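Local coordinates for protein viral CASP8 and FADD-like apoptosis regulator (Molluscum contagiosum virus subtype 1, PDB 2BBR) that inhibits death-receptor-induced apoptosis by interfering with caspase-8 recruitment and activation at the death-inducing signalling complex, and also suppresses host NF-kappa-B activation, at residues 106-115 / 160-169; 119-130 / 141-149. All coordinates share one frame; numbering follows the deposited sequence.

Overall arrangement
Both contacts belong to the second death effector domain and share helix 109-122, so together they illustrate how one helix of a death-fold bundle and the turns at its two ends take part in two different kinds of interface. Contact 1 combines a polar salt-bridge network with a strip of leucines; contact 2 is almost wholly apolar, with no hydrogen bond between its segments. Their centres lie about 16 Å apart, and they meet where M160 CE of contact 1 packs 4.1 Å from A119 CB of contact 2. In sequence, contact 2 is nested within the loop that contact 1 closes. The azide ion lies in a pocket of L88, R95 and K98, outside both contacts.

Contact 1 of 2, residues 106-115 / 160-169; sequences ELDSSELRAL and MLRTLRRLDL
E111 and R166 join the two segments through a salt bridge in which NH1 of R166 reaches OE2 of E111 at 2.8 Å, on the syn side of the carboxylate. With D168 they form the charge triad of the E/D-RxDL motif of death effector domains, R166 to L169 supplying the RxDL. Bends at chi2 and chi3 (-58° and -62°) curl the R166 chain so that NE and NH2 grip D168 side-on, NH2 to OD2 spanning 2.9 Å. R166 NH1 also donates to E106 O (3.2 Å), and a water links NH2 to E106 O and OE2. All five guanidinium N-H groups are thus engaged, which fixes the rotation of the group. E111 is itself anchored in a capping box with D108: its OE1 accepts from D108 N, and its own N donates to D108 OD1.

A layer of leucines lies against this network. L169 CD1 links the two, sitting over the centre of the guanidinium face of R166 and also meeting L107 CD2 at 3.5 Å. L164 extends with CG trans to its backbone N (chi1 -178°), laying CD2 against E111 CB at 3.7 Å and CD1 against A114 CB at 4.0 Å. L161 CD2 touches both L115 CD1 and L107 CD2. Further along, L115 CD2 packs on M160 CB at 3.8 Å, while the methyl CE of M160 approaches the L115 carbonyl.

The contact ties helix 109-122 to the junction of helices 155-163 and 167-187. Helix 136-145 adds F136 against L107 and L115, and L161 also touches L173 of helix 167-187.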
loop_
_atom_site.group_PDB
_atom_site.type_symbol
_atom_site.label_atom_id
_atom_site.label_comp_id
_atom_site.label_asym_id
_atom_site.label_seq_id
_atom_site.Cartn_x
_atom_site.Cartn_y
_atom_site.Cartn_z
ATOM N N GLU A 106 9.209 7.117 2.524
ATOM C CA GLU A 106 10.127 8.192 2.142
ATOM C C GLU A 106 9.964 9.401 3.054
ATOM O O GLU A 106 10.607 10.437 2.861
ATOM C CB GLU A 106 9.876 8.623 0.697
ATOM C CG GLU A 106 10.189 7.555 -0.335
ATOM C CD GLU A 106 11.661 7.186 -0.372
ATOM O OE1 GLU A 106 12.007 6.206 -1.066
ATOM O OE2 GLU A 106 12.475 7.874 0.284
ATOM N N LEU A 107 9.087 9.269 4.039
ATOM C CA LEU A 107 8.832 10.346 4.986
ATOM C C LEU A 107 9.436 10.012 6.342
ATOM O O LEU A 107 9.431 8.855 6.762
ATOM C CB LEU A 107 7.325 10.550 5.150
ATOM C CG LEU A 107 6.541 11.010 3.920
ATOM C CD1 LEU A 107 5.059 10.735 4.124
ATOM C CD2 LEU A 107 6.789 12.484 3.667
ATOM N N ASP A 108 9.969 11.021 7.022
ATOM C CA ASP A 108 10.520 10.804 8.351
ATOM C C ASP A 108 9.413 11.149 9.344
ATOM O O ASP A 108 8.348 11.629 8.951
ATOM C CB ASP A 108 11.771 11.664 8.588
ATOM C CG ASP A 108 11.522 13.142 8.378
ATOM O OD1 ASP A 108 10.593 13.687 9.001
ATOM O OD2 ASP A 108 12.269 13.765 7.591
ATOM N N SER A 109 9.652 10.896 10.625
ATOM C CA SER A 109 8.640 11.157 11.644
ATOM C C SER A 109 8.183 12.605 11.751
ATOM O O SER A 109 7.014 12.863 12.027
ATOM C CB SER A 109 9.132 10.676 13.010
ATOM O OG SER A 109 9.359 9.279 13.000
ATOM N N SER A 110 9.095 13.549 11.547
ATOM C CA SER A 110 8.742 14.964 11.625
ATOM C C SER A 110 7.820 15.346 10.471
ATOM O O SER A 110 6.859 16.091 10.651
ATOM C CB SER A 110 10.001 15.832 11.581
ATOM O OG SER A 110 9.668 17.205 11.669
ATOM N N GLU A 111 8.131 14.838 9.282
ATOM C CA GLU A 111 7.315 15.106 8.102
ATOM C C GLU A 111 5.932 14.489 8.293
ATOM O O GLU A 111 4.916 15.110 7.993
ATOM C CB GLU A 111 7.979 14.521 6.850
ATOM C CG GLU A 111 9.296 15.189 6.484
ATOM C CD GLU A 111 9.989 14.532 5.304
ATOM O OE1 GLU A 111 10.223 13.306 5.357
ATOM O OE2 GLU A 111 10.312 15.245 4.330
ATOM N N LEU A 112 5.901 13.262 8.805
ATOM C CA LEU A 112 4.633 12.583 9.029
ATOM C C LEU A 112 3.789 13.353 10.041
ATOM O O LEU A 112 2.579 13.498 9.870
ATOM C CB LEU A 112 4.878 11.152 9.514
ATOM C CG LEU A 112 3.644 10.315 9.864
ATOM C CD1 LEU A 112 2.702 10.226 8.669
ATOM C CD2 LEU A 112 4.091 8.930 10.295
ATOM N N ARG A 113 4.427 13.851 11.098
ATOM C CA ARG A 113 3.713 14.622 12.106
ATOM C C ARG A 113 3.104 15.873 11.469
ATOM O O ARG A 113 1.954 16.213 11.724
ATOM C CB ARG A 113 4.661 15.033 13.234
ATOM C CG ARG A 113 4.044 15.979 14.255
ATOM C CD ARG A 113 5.132 16.661 15.066
ATOM N NE ARG A 113 6.154 17.222 14.186
ATOM C CZ ARG A 113 5.922 18.149 13.262
ATOM N NH1 ARG A 113 4.700 18.636 13.093
ATOM N NH2 ARG A 113 6.911 18.575 12.489
ATOM N N ALA A 114 3.884 16.556 10.633
ATOM C CA ALA A 114 3.398 17.760 9.971
ATOM C C ALA A 114 2.185 17.436 9.104
ATOM O O ALA A 114 1.207 18.176 9.088
ATOM C CB ALA A 114 4.502 18.379 9.120
ATOM N N LEU A 115 2.249 16.314 8.389
ATOM C CA LEU A 115 1.150 15.909 7.521
ATOM C C LEU A 115 -0.111 15.621 8.323
ATOM O O LEU A 115 -1.209 15.997 7.913
ATOM C CB LEU A 115 1.548 14.677 6.703
ATOM C CG LEU A 115 2.633 14.919 5.650
ATOM C CD1 LEU A 115 3.057 13.593 5.051
ATOM C CD2 LEU A 115 2.110 15.862 4.571
ATOM N N MET A 160 -0.826 18.509 0.416
ATOM C CA MET A 160 -0.202 18.443 1.728
ATOM C C MET A 160 1.306 18.260 1.583
ATOM O O MET A 160 2.089 18.890 2.295
ATOM C CB MET A 160 -0.808 17.292 2.536
ATOM C CG MET A 160 -2.233 17.561 3.000
ATOM S SD MET A 160 -3.151 16.087 3.521
ATOM C CE MET A 160 -2.064 15.435 4.796
ATOM N N LEU A 161 1.713 17.402 0.655
ATOM C CA LEU A 161 3.129 17.161 0.424
ATOM C C LEU A 161 3.808 18.407 -0.147
ATOM O O LEU A 161 4.966 18.690 0.166
ATOM C CB LEU A 161 3.303 15.962 -0.511
ATOM C CG LEU A 161 2.890 14.624 0.120
ATOM C CD1 LEU A 161 2.691 13.569 -0.957
ATOM C CD2 LEU A 161 3.954 14.188 1.124
ATOM N N ARG A 162 3.085 19.153 -0.978
ATOM C CA ARG A 162 3.637 20.375 -1.553
ATOM C C ARG A 162 3.878 21.394 -0.437
ATOM O O ARG A 162 4.911 22.060 -0.403
ATOM C CB ARG A 162 2.683 20.966 -2.594
ATOM C CG ARG A 162 3.278 22.150 -3.345
ATOM C CD ARG A 162 2.298 22.781 -4.329
ATOM N NE ARG A 162 1.839 21.837 -5.343
ATOM C CZ ARG A 162 0.631 21.284 -5.362
ATOM N NH1 ARG A 162 -0.253 21.580 -4.420
ATOM N NH2 ARG A 162 0.306 20.431 -6.325
ATOM N N THR A 163 2.927 21.499 0.486
ATOM C CA THR A 163 3.044 22.426 1.607
ATOM C C THR A 163 4.273 22.078 2.440
ATOM O O THR A 163 4.953 22.958 2.971
ATOM C CB THR A 163 1.795 22.358 2.505
ATOM O OG1 THR A 163 0.637 22.700 1.733
ATOM C CG2 THR A 163 1.927 23.323 3.680
ATOM N N LEU A 164 4.543 20.783 2.549
ATOM C CA LEU A 164 5.682 20.269 3.302
ATOM C C LEU A 164 6.985 20.539 2.548
ATOM O O LEU A 164 8.080 20.353 3.086
ATOM C CB LEU A 164 5.508 18.760 3.508
ATOM C CG LEU A 164 6.562 17.997 4.308
ATOM C CD1 LEU A 164 6.577 18.497 5.744
ATOM C CD2 LEU A 164 6.251 16.503 4.260
ATOM N N ARG A 165 6.841 20.978 1.301
ATOM C CA ARG A 165 7.951 21.270 0.400
ATOM C C ARG A 165 8.581 20.015 -0.194
ATOM O O ARG A 165 9.671 20.068 -0.762
ATOM C CB ARG A 165 9.012 22.143 1.084
ATOM C CG ARG A 165 8.544 23.580 1.274
ATOM C CD ARG A 165 9.679 24.519 1.650
ATOM N NE ARG A 165 9.626 24.919 3.054
ATOM C CZ ARG A 165 9.820 24.095 4.078
ATOM N NH1 ARG A 165 10.082 22.812 3.866
ATOM N NH2 ARG A 165 9.749 24.555 5.319
ATOM N N ARG A 166 7.887 18.886 -0.065
ATOM C CA ARG A 166 8.363 17.640 -0.651
ATOM C C ARG A 166 7.735 17.558 -2.039
ATOM O O ARG A 166 6.848 16.738 -2.308
ATOM C CB ARG A 166 7.958 16.428 0.197
ATOM C CG ARG A 166 8.783 16.258 1.472
ATOM C CD ARG A 166 10.271 16.137 1.159
ATOM N NE ARG A 166 10.586 14.968 0.342
ATOM C CZ ARG A 166 10.822 13.753 0.826
ATOM N NH1 ARG A 166 10.782 13.539 2.134
ATOM N NH2 ARG A 166 11.100 12.752 -0.001
ATOM N N LEU A 167 8.200 18.441 -2.918
ATOM C CA LEU A 167 7.695 18.507 -4.279
ATOM C C LEU A 167 7.941 17.216 -5.051
ATOM O O LEU A 167 7.237 16.926 -6.020
ATOM C CB LEU A 167 8.318 19.701 -5.013
ATOM C CG LEU A 167 7.744 21.078 -4.653
ATOM C CD1 LEU A 167 7.838 21.327 -3.158
ATOM C CD2 LEU A 167 8.496 22.151 -5.419
ATOM N N ASP A 168 8.929 16.439 -4.624
ATOM C CA ASP A 168 9.231 15.174 -5.277
ATOM C C ASP A 168 8.095 14.178 -5.035
ATOM O O ASP A 168 7.645 13.498 -5.962
ATOM C CB ASP A 168 10.562 14.611 -4.756
ATOM C CG ASP A 168 10.572 14.402 -3.248
ATOM O OD1 ASP A 168 10.127 15.308 -2.508
ATOM O OD2 ASP A 168 11.042 13.332 -2.809
ATOM N N LEU A 169 7.625 14.104 -3.794
ATOM C CA LEU A 169 6.539 13.195 -3.446
ATOM C C LEU A 169 5.229 13.722 -4.025
ATOM O O LEU A 169 4.392 12.950 -4.490
ATOM C CB LEU A 169 6.445 13.045 -1.927
ATOM C CG LEU A 169 7.712 12.489 -1.269
ATOM C CD1 LEU A 169 7.517 12.416 0.237
ATOM C CD2 LEU A 169 8.046 11.119 -1.834
HETATM O O HOH W 1 12.598 10.403 0.854
#

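Contact 2 of 2, residues 119-130 / 141-149; sequences ACNLNPSLSTAL and LALENVGLV
L126 presses its two methyls into helix 136-145 and the turn that follows it. L126 CD1 meets L143 CD2 at 3.8 Å, the two side chains crossing at about a right angle, and also touches L148 CD1. L126 CD2 packs against V146, 3.8 Å from its CG1, and rests 3.5 Å from the carbonyl O of A142. Beside this wedge, the small A142 lets the backbones approach closely: its CB touches L130 CD2 at 3.9 Å and A129 CB at 4.2 Å. At the other end N123 comes in, its CB against L148 CD1 and its ND2 4.1 Å from V146 CG2.

Backbone turns place these groups. N123 OD1 accepts from S125 N at 2.9 Å, an Asx turn that leads from the end of helix 109-122 into the 3-10 turn carrying L126. S127 OG reinforces that turn by donating to P124 O. Across the contact, a Schellman motif with G147 at C' closes helix 136-145; its bond from L148 N to L143 O (2.9 Å) swings L148 back beside L143 to face L126.

The 3-10 segment probably stands where a death fold usually has its third helix. Helix 155-163 borders the contact through L157, which touches L143 and V149, and through V156 against L122. From helix 95-104, R97 forms a salt bridge and Y96 a hydrogen bond with E144.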
loop_
_atom_site.group_PDB
_atom_site.type_symbol
_atom_site.label_atom_id
_atom_site.label_comp_id
_atom_site.label_asym_id
_atom_site.label_seq_id
_atom_site.Cartn_x
_atom_site.Cartn_y
_atom_site.Cartn_z
ATOM N N ALA A 119 -3.680 17.596 7.957
ATOM C CA ALA A 119 -4.944 16.897 7.770
ATOM C C ALA A 119 -5.993 17.329 8.788
ATOM O O ALA A 119 -7.143 17.589 8.434
ATOM C CB ALA A 119 -4.726 15.389 7.856
ATOM N N CYS A 120 -5.594 17.398 10.054
ATOM C CA CYS A 120 -6.518 17.790 11.109
ATOM C C CYS A 120 -6.948 19.253 10.998
ATOM O O CYS A 120 -8.020 19.623 11.472
ATOM C CB CYS A 120 -5.905 17.498 12.483
ATOM S SG CYS A 120 -5.739 15.717 12.821
ATOM N N ASN A 121 -6.119 20.085 10.373
ATOM C CA ASN A 121 -6.471 21.489 10.184
ATOM C C ASN A 121 -7.481 21.590 9.047
ATOM O O ASN A 121 -8.388 22.420 9.085
ATOM C CB ASN A 121 -5.236 22.336 9.864
ATOM C CG ASN A 121 -4.439 22.692 11.104
ATOM O OD1 ASN A 121 -5.008 22.923 12.171
ATOM N ND2 ASN A 121 -3.123 22.759 10.966
ATOM N N LEU A 122 -7.321 20.739 8.035
ATOM C CA LEU A 122 -8.244 20.721 6.904
ATOM C C LEU A 122 -9.594 20.194 7.367
ATOM O O LEU A 122 -10.641 20.709 6.978
ATOM C CB LEU A 122 -7.716 19.822 5.783
ATOM C CG LEU A 122 -6.628 20.371 4.865
ATOM C CD1 LEU A 122 -6.197 19.291 3.882
ATOM C CD2 LEU A 122 -7.161 21.588 4.121
ATOM N N ASN A 123 -9.556 19.157 8.198
ATOM C CA ASN A 123 -10.766 18.538 8.725
ATOM C C ASN A 123 -10.514 18.114 10.170
ATOM O O ASN A 123 -9.974 17.038 10.426
ATOM C CB ASN A 123 -11.140 17.307 7.893
ATOM C CG ASN A 123 -12.471 16.709 8.302
ATOM O OD1 ASN A 123 -12.862 16.771 9.467
ATOM N ND2 ASN A 123 -13.169 16.107 7.345
ATOM N N PRO A 124 -10.911 18.957 11.137
ATOM C CA PRO A 124 -10.723 18.668 12.563
ATOM C C PRO A 124 -11.314 17.341 13.037
ATOM O O PRO A 124 -10.909 16.814 14.073
ATOM C CB PRO A 124 -11.365 19.877 13.245
ATOM C CG PRO A 124 -12.423 20.289 12.272
ATOM C CD PRO A 124 -11.698 20.189 10.955
ATOM N N SER A 125 -12.265 16.801 12.281
ATOM C CA SER A 125 -12.894 15.532 12.643
ATOM C C SER A 125 -11.885 14.382 12.627
ATOM O O SER A 125 -12.083 13.359 13.284
ATOM C CB SER A 125 -14.038 15.210 11.677
ATOM O OG SER A 125 -15.005 16.244 11.657
ATOM N N LEU A 126 -10.802 14.563 11.880
ATOM C CA LEU A 126 -9.766 13.543 11.755
ATOM C C LEU A 126 -8.922 13.361 13.011
ATOM O O LEU A 126 -8.214 12.366 13.148
ATOM C CB LEU A 126 -8.853 13.876 10.576
ATOM C CG LEU A 126 -9.512 13.806 9.198
ATOM C CD1 LEU A 126 -8.542 14.289 8.140
ATOM C CD2 LEU A 126 -9.954 12.379 8.918
ATOM N N SER A 127 -8.998 14.315 13.929
ATOM C CA SER A 127 -8.215 14.237 15.155
ATOM C C SER A 127 -8.473 12.952 15.938
ATOM O O SER A 127 -7.563 12.409 16.565
ATOM C CB SER A 127 -8.499 15.450 16.043
ATOM O OG SER A 127 -9.855 15.481 16.443
ATOM N N THR A 128 -9.708 12.462 15.898
ATOM C CA THR A 128 -10.061 11.244 16.624
ATOM C C THR A 128 -9.598 9.973 15.919
ATOM O O THR A 128 -9.652 8.884 16.492
ATOM C CB THR A 128 -11.584 11.143 16.847
ATOM O OG1 THR A 128 -12.255 11.115 15.580
ATOM C CG2 THR A 128 -12.082 12.329 17.659
ATOM N N ALA A 129 -9.139 10.110 14.678
ATOM C CA ALA A 129 -8.675 8.962 13.911
ATOM C C ALA A 129 -7.158 8.961 13.789
ATOM O O ALA A 129 -6.572 8.033 13.231
ATOM C CB ALA A 129 -9.305 8.975 12.522
ATOM N N LEU A 130 -6.525 10.003 14.317
ATOM C CA LEU A 130 -5.077 10.131 14.243
ATOM C C LEU A 130 -4.442 10.484 15.581
ATOM O O LEU A 130 -5.037 11.184 16.403
ATOM C CB LEU A 130 -4.709 11.211 13.228
ATOM C CG LEU A 130 -5.221 11.032 11.798
ATOM C CD1 LEU A 130 -4.972 12.306 11.008
ATOM C CD2 LEU A 130 -4.528 9.840 11.153
ATOM N N LEU A 141 -5.695 6.091 5.168
ATOM C CA LEU A 141 -7.003 5.496 5.404
ATOM C C LEU A 141 -7.948 6.487 6.077
ATOM O O LEU A 141 -9.136 6.529 5.754
ATOM C CB LEU A 141 -6.873 4.223 6.248
ATOM C CG LEU A 141 -6.199 3.038 5.544
ATOM C CD1 LEU A 141 -6.123 1.861 6.505
ATOM C CD2 LEU A 141 -6.978 2.648 4.296
ATOM N N ALA A 142 -7.431 7.281 7.009
ATOM C CA ALA A 142 -8.263 8.269 7.689
ATOM C C ALA A 142 -8.816 9.276 6.679
ATOM O O ALA A 142 -9.990 9.649 6.738
ATOM C CB ALA A 142 -7.462 8.981 8.768
ATOM N N LEU A 143 -7.970 9.717 5.753
ATOM C CA LEU A 143 -8.404 10.658 4.726
ATOM C C LEU A 143 -9.424 9.995 3.802
ATOM O O LEU A 143 -10.404 10.621 3.400
ATOM C CB LEU A 143 -7.203 11.149 3.911
ATOM C CG LEU A 143 -6.220 12.066 4.646
ATOM C CD1 LEU A 143 -4.925 12.168 3.856
ATOM C CD2 LEU A 143 -6.835 13.439 4.862
ATOM N N GLU A 144 -9.196 8.727 3.471
ATOM C CA GLU A 144 -10.118 7.987 2.613
ATOM C C GLU A 144 -11.478 7.853 3.278
ATOM O O GLU A 144 -12.518 7.998 2.637
ATOM C CB GLU A 144 -9.614 6.564 2.369
ATOM C CG GLU A 144 -8.589 6.375 1.281
ATOM C CD GLU A 144 -8.250 4.906 1.090
ATOM O OE1 GLU A 144 -9.185 4.071 1.109
ATOM O OE2 GLU A 144 -7.058 4.591 0.920
ATOM N N ASN A 145 -11.462 7.561 4.572
ATOM C CA ASN A 145 -12.695 7.335 5.302
ATOM C C ASN A 145 -13.640 8.518 5.409
ATOM O O ASN A 145 -14.833 8.325 5.658
ATOM C CB ASN A 145 -12.383 6.738 6.680
ATOM C CG ASN A 145 -11.823 5.329 6.579
ATOM O OD1 ASN A 145 -11.999 4.659 5.560
ATOM N ND2 ASN A 145 -11.160 4.867 7.636
ATOM N N VAL A 146 -13.128 9.730 5.215
ATOM C CA VAL A 146 -13.983 10.915 5.245
ATOM C C VAL A 146 -14.157 11.478 3.833
ATOM O O VAL A 146 -14.744 12.544 3.647
ATOM C CB VAL A 146 -13.430 12.021 6.180
ATOM C CG1 VAL A 146 -13.361 11.505 7.609
ATOM C CG2 VAL A 146 -12.070 12.489 5.706
ATOM N N GLY A 147 -13.643 10.755 2.841
ATOM C CA GLY A 147 -13.789 11.174 1.458
ATOM C C GLY A 147 -12.827 12.208 0.908
ATOM O O GLY A 147 -13.078 12.761 -0.165
ATOM N N LEU A 148 -11.731 12.480 1.610
ATOM C CA LEU A 148 -10.770 13.465 1.120
ATOM C C LEU A 148 -9.860 12.924 0.019
ATOM O O LEU A 148 -9.369 13.691 -0.815
ATOM C CB LEU A 148 -9.941 14.028 2.275
ATOM C CG LEU A 148 -10.683 15.104 3.078
ATOM C CD1 LEU A 148 -9.919 15.439 4.343
ATOM C CD2 LEU A 148 -10.868 16.350 2.220
ATOM N N VAL A 149 -9.623 11.615 0.028
ATOM C CA VAL A 149 -8.816 10.974 -1.005
ATOM C C VAL A 149 -9.449 9.634 -1.355
ATOM O O VAL A 149 -10.240 9.085 -0.587
ATOM C CB VAL A 149 -7.348 10.716 -0.566
ATOM C CG1 VAL A 149 -6.681 12.014 -0.161
ATOM C CG2 VAL A 149 -7.306 9.711 0.559
#